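Side-chain contacts in alkaline serine protease (Pseudoalteromonas sp., PDB 1Y9Z), which probably hydrolyses peptide bonds as a cold-adapted, subtilisin-like serine endopeptidase of an Antarctic bacterium: residues L381-S384 with S390-Q393; N399-D404 with A421-A426. One frame throughout, in Å; residues are numbered along the deposited sequence.

Interaction 1: residues L381-S384 with S390-Q393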
loop_
_atom_site.group_PDB
_atom_site.type_symbol
_atom_site.label_atom_id
_atom_site.label_comp_id
_atom_site.label_asym_id
_atom_site.label_seq_id
_atom_site.Cartn_x
_atom_site.Cartn_y
_atom_site.Cartn_z
ATOM N N LEU A 381 -6.076 16.432 -1.388
ATOM C CA LEU A 381 -5.473 17.185 -2.485
ATOM C C LEU A 381 -6.536 17.852 -3.355
ATOM O O LEU A 381 -6.461 19.048 -3.642
ATOM C CB LEU A 381 -4.609 16.257 -3.342
ATOM C CG LEU A 381 -4.009 16.834 -4.629
ATOM C CD1 LEU A 381 -3.136 18.048 -4.317
ATOM C CD2 LEU A 381 -3.193 15.751 -5.320
ATOM N N VAL A 382 -7.527 17.074 -3.772
ATOM C CA VAL A 382 -8.600 17.591 -4.606
ATOM C C VAL A 382 -9.399 18.655 -3.863
ATOM O O VAL A 382 -9.734 19.699 -4.422
ATOM C CB VAL A 382 -9.542 16.450 -5.050
ATOM C CG1 VAL A 382 -10.767 17.020 -5.748
ATOM C CG2 VAL A 382 -8.799 15.504 -5.981
ATOM N N TRP A 383 -9.694 18.394 -2.594
ATOM C CA TRP A 383 -10.463 19.329 -1.785
ATOM C C TRP A 383 -9.746 20.671 -1.624
ATOM O O TRP A 383 -10.393 21.710 -1.505
ATOM C CB TRP A 383 -10.727 18.722 -0.406
ATOM C CG TRP A 383 -11.922 19.277 0.316
ATOM C CD1 TRP A 383 -12.695 20.346 -0.051
ATOM C CD2 TRP A 383 -12.479 18.781 1.537
ATOM N NE1 TRP A 383 -13.701 20.541 0.867
ATOM C CE2 TRP A 383 -13.592 19.593 1.852
ATOM C CE3 TRP A 383 -12.147 17.724 2.396
ATOM C CZ2 TRP A 383 -14.376 19.382 2.992
ATOM C CZ3 TRP A 383 -12.927 17.515 3.530
ATOM C CH2 TRP A 383 -14.028 18.342 3.818
ATOM N N SER A 384 -8.415 20.655 -1.623
ATOM C CA SER A 384 -7.655 21.893 -1.455
ATOM C C SER A 384 -7.904 22.889 -2.585
ATOM O O SER A 384 -7.702 24.092 -2.409
ATOM C CB SER A 384 -6.152 21.606 -1.336
ATOM O OG SER A 384 -5.577 21.236 -2.576
ATOM N N SER A 390 -18.412 20.941 0.547
ATOM C CA SER A 390 -18.536 20.138 1.761
ATOM C C SER A 390 -17.947 18.742 1.596
ATOM O O SER A 390 -17.652 18.307 0.485
ATOM C CB SER A 390 -20.005 20.003 2.161
ATOM O OG SER A 390 -20.695 19.157 1.259
ATOM N N ALA A 391 -17.794 18.042 2.716
ATOM C CA ALA A 391 -17.251 16.690 2.702
ATOM C C ALA A 391 -18.109 15.777 1.832
ATOM O O ALA A 391 -17.589 15.000 1.031
ATOM C CB ALA A 391 -17.182 16.143 4.124
ATOM N N SER A 392 -19.426 15.878 1.988
ATOM C CA SER A 392 -20.342 15.047 1.214
ATOM C C SER A 392 -20.207 15.341 -0.275
ATOM O O SER A 392 -20.286 14.434 -1.101
ATOM C CB SER A 392 -21.789 15.278 1.664
ATOM O OG SER A 392 -22.195 16.614 1.431
ATOM N N GLN A 393 -19.991 16.608 -0.613
ATOM C CA GLN A 393 -19.837 16.997 -2.008
ATOM C C GLN A 393 -18.537 16.454 -2.601
ATOM O O GLN A 393 -18.503 16.019 -3.754
ATOM C CB GLN A 393 -19.907 18.522 -2.134
ATOM C CG GLN A 393 -21.333 19.052 -2.017
ATOM C CD GLN A 393 -21.419 20.565 -1.930
ATOM O OE1 GLN A 393 -22.482 21.148 -2.154
ATOM N NE2 GLN A 393 -20.309 21.206 -1.593
#
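An indole packs against the first turn of a following helix in the subtilisin-like alpha/beta domain: Trp-383, near the C-terminal end of helix 368-385, reaches Ser-390 and Ala-391, where helix 391-401 begins. The contact is small, burying 99 Å² in all, and is a van der Waals contact of the ring with a peptide group and a methyl; no hydrogen bond joins the two segments. Only the benzo part of the indole takes part. Its CZ2 lies 3.7 Å from the backbone N of Ala-391 and 3.9 Å from the carbonyl C of Ser-390; this peptide approaches the ring obliquely. Next along the rim, CH2 of Trp-383 comes within 3.9 Å of the CB of Ala-391. The reach of the indole comes from its first torsion: with CG turned opposite the backbone N (chi1 -156°), the ring extends out from helix 368-385 and spans backbones whose nearest CA atoms, those of Trp-383 and Ala-391, are 8.6 Å apart. NE1 of Trp-383 is hydrogen-bonded to the carbonyl O of Cys-389 in the turn between the helices. Ser-390 is the N-cap residue, and its OG shares a 3.0 Å hydrogen bond with the OG of Ser-392. Around this buried joint, Arg-24 makes a cation-pi contact with the indole, Leu-152 of strand 152-156 in the largely parallel sheet touches both Trp-383 and Ala-391, and Val-382 touches Ala-424 and Leu-428 of helix 421-430.

Interaction 2: residues N399-D404 with A421-A426; sequences NATADD and AVAAKA. With CA (calcium ion), chain D.
Thr-401 packs its branched side chain on the backbone and methyls of Ala-423 and Ala-424, joining the end of helix 391-401 to the C-terminal helix 421-430 of the subtilisin-like domain. Its CB meets the CB of Ala-423 at 3.6 Å, while the methyl CG2 rests 3.4 Å from the carbonyl O of Ala-423. The hydroxyl comes down over the next residue: OG1 of Thr-401 lies 3.3 Å from the CA of Ala-424 and 3.4 Å from its CB. Such small side chains let the backbones approach closely, the CA atoms of Thr-401 and Ala-424 being 5.4 Å apart. With chi1 at 62°, OG1 stands between the backbone N and the carbonyl carbon of its own residue, and it hydrogen-bonds back to the carbonyl O of Ala-397, one turn earlier. Further out, Asn-420 bonds both OD2 of Asp-403 and the backbone N of Ala-423. Past Asp-403 the chain reaches a calcium-binding loop, where OD1 of Asp-404 binds the ion at 2.3 Å; a water, the carbonyl O atoms of Leu-405, Val-407 and Gly-409, and OD1 of Asp-411 complete the site. No hydrogen bond passes directly between the segments; OG1 of Thr-401 and N of Ala-424 come close, but at a poor angle. Cohesion here therefore rests on close van der Waals fit, with the threonine's hydroxyl satisfied within its own helix and the calcium ion probably steadying the chain beyond.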
loop_
_atom_site.group_PDB
_atom_site.type_symbol
_atom_site.label_atom_id
_atom_site.label_comp_id
_atom_site.label_asym_id
_atom_site.label_seq_id
_atom_site.Cartn_x
_atom_site.Cartn_y
_atom_site.Cartn_z
ATOM N N ASN A 399 -16.580 9.641 -6.174
ATOM C CA ASN A 399 -17.342 8.505 -6.677
ATOM C C ASN A 399 -17.783 8.702 -8.123
ATOM O O ASN A 399 -17.721 7.779 -8.936
ATOM C CB ASN A 399 -18.572 8.278 -5.798
ATOM C CG ASN A 399 -18.214 7.774 -4.417
ATOM O OD1 ASN A 399 -18.997 7.900 -3.473
ATOM N ND2 ASN A 399 -17.032 7.189 -4.294
ATOM N N ALA A 400 -18.224 9.914 -8.439
ATOM C CA ALA A 400 -18.694 10.223 -9.783
ATOM C C ALA A 400 -17.595 10.194 -10.838
ATOM O O ALA A 400 -17.875 9.990 -12.019
ATOM C CB ALA A 400 -19.374 11.584 -9.789
ATOM N N THR A 401 -16.348 10.389 -10.419
ATOM C CA THR A 401 -15.238 10.414 -11.364
ATOM C C THR A 401 -14.276 9.235 -11.291
ATOM O O THR A 401 -13.285 9.202 -12.016
ATOM C CB THR A 401 -14.421 11.708 -11.213
ATOM O OG1 THR A 401 -13.855 11.766 -9.898
ATOM C CG2 THR A 401 -15.311 12.923 -11.433
ATOM N N ALA A 402 -14.561 8.271 -10.424
ATOM C CA ALA A 402 -13.700 7.101 -10.302
ATOM C C ALA A 402 -13.758 6.296 -11.598
ATOM O O ALA A 402 -14.786 6.276 -12.278
ATOM C CB ALA A 402 -14.151 6.241 -9.129
ATOM N N ASP A 403 -12.652 5.645 -11.947
ATOM C CA ASP A 403 -12.604 4.839 -13.163
ATOM C C ASP A 403 -13.190 3.456 -12.893
ATOM O O ASP A 403 -12.623 2.667 -12.141
ATOM C CB ASP A 403 -11.163 4.707 -13.666
ATOM C CG ASP A 403 -10.522 6.051 -13.962
ATOM O OD1 ASP A 403 -11.183 6.903 -14.592
ATOM O OD2 ASP A 403 -9.352 6.252 -13.574
ATOM N N ASP A 404 -14.328 3.175 -13.519
ATOM C CA ASP A 404 -15.022 1.903 -13.354
ATOM C C ASP A 404 -14.095 0.716 -13.605
ATOM O O ASP A 404 -13.421 0.651 -14.632
ATOM C CB ASP A 404 -16.217 1.851 -14.312
ATOM C CG ASP A 404 -17.195 0.742 -13.979
ATOM O OD1 ASP A 404 -16.971 0.010 -12.995
ATOM O OD2 ASP A 404 -18.200 0.605 -14.708
ATOM N N ALA A 421 -7.815 11.529 -9.259
ATOM C CA ALA A 421 -7.629 12.896 -8.785
ATOM C C ALA A 421 -7.920 13.966 -9.832
ATOM O O ALA A 421 -8.627 14.933 -9.556
ATOM C CB ALA A 421 -6.213 13.067 -8.249
ATOM N N VAL A 422 -7.369 13.789 -11.029
ATOM C CA VAL A 422 -7.561 14.753 -12.108
ATOM C C VAL A 422 -9.034 14.943 -12.454
ATOM O O VAL A 422 -9.519 16.070 -12.531
ATOM C CB VAL A 422 -6.800 14.318 -13.380
ATOM C CG1 VAL A 422 -7.015 15.337 -14.494
ATOM C CG2 VAL A 422 -5.320 14.179 -13.072
ATOM N N ALA A 423 -9.740 13.836 -12.658
ATOM C CA ALA A 423 -11.157 13.890 -13.001
ATOM C C ALA A 423 -11.996 14.479 -11.870
ATOM O O ALA A 423 -12.936 15.235 -12.114
ATOM C CB ALA A 423 -11.658 12.496 -13.358
ATOM N N ALA A 424 -11.657 14.132 -10.633
ATOM C CA ALA A 424 -12.388 14.646 -9.480
ATOM C C ALA A 424 -12.242 16.163 -9.398
ATOM O O ALA A 424 -13.204 16.875 -9.110
ATOM C CB ALA A 424 -11.870 13.996 -8.203
ATOM N N LYS A 425 -11.033 16.652 -9.651
ATOM C CA LYS A 425 -10.773 18.085 -9.617
ATOM C C LYS A 425 -11.583 18.798 -10.693
ATOM O O LYS A 425 -12.224 19.814 -10.429
ATOM C CB LYS A 425 -9.286 18.365 -9.838
ATOM C CG LYS A 425 -8.965 19.841 -10.046
ATOM C CD LYS A 425 -7.521 20.042 -10.475
ATOM C CE LYS A 425 -7.246 21.497 -10.824
ATOM N NZ LYS A 425 -8.091 21.983 -11.950
ATOM N N ALA A 426 -11.543 18.259 -11.908
ATOM C CA ALA A 426 -12.272 18.843 -13.033
ATOM C C ALA A 426 -13.766 18.915 -12.729
ATOM O O ALA A 426 -14.451 19.856 -13.132
ATOM C CB ALA A 426 -12.028 18.020 -14.292
HETATM CA CA CA D . -17.323 -1.905 -11.710
HETATM O O HOH W 1 -15.970 -0.618 -10.184
#

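Interactions 1 and 2 engage helix 391-401 at its two ends: the first joins its start to helix 368-385, the second its last turn to helix 421-430. Those two partners also meet each other, CG2 of Val-382 lying 3.6 Å from the carbonyl O of Ala-421, so three helices pack mutually, with the contact centres about 12 Å apart. Interaction 1 is the more buried and spans a wider gap with one large aromatic ring beside strand 152-156. Interaction 2 is partly buried, brings backbones close through threonine and alanines, and leads toward a calcium site. The polar atom of Trp-383 is bonded in the turn between its helices, that of Thr-401 within its own helix.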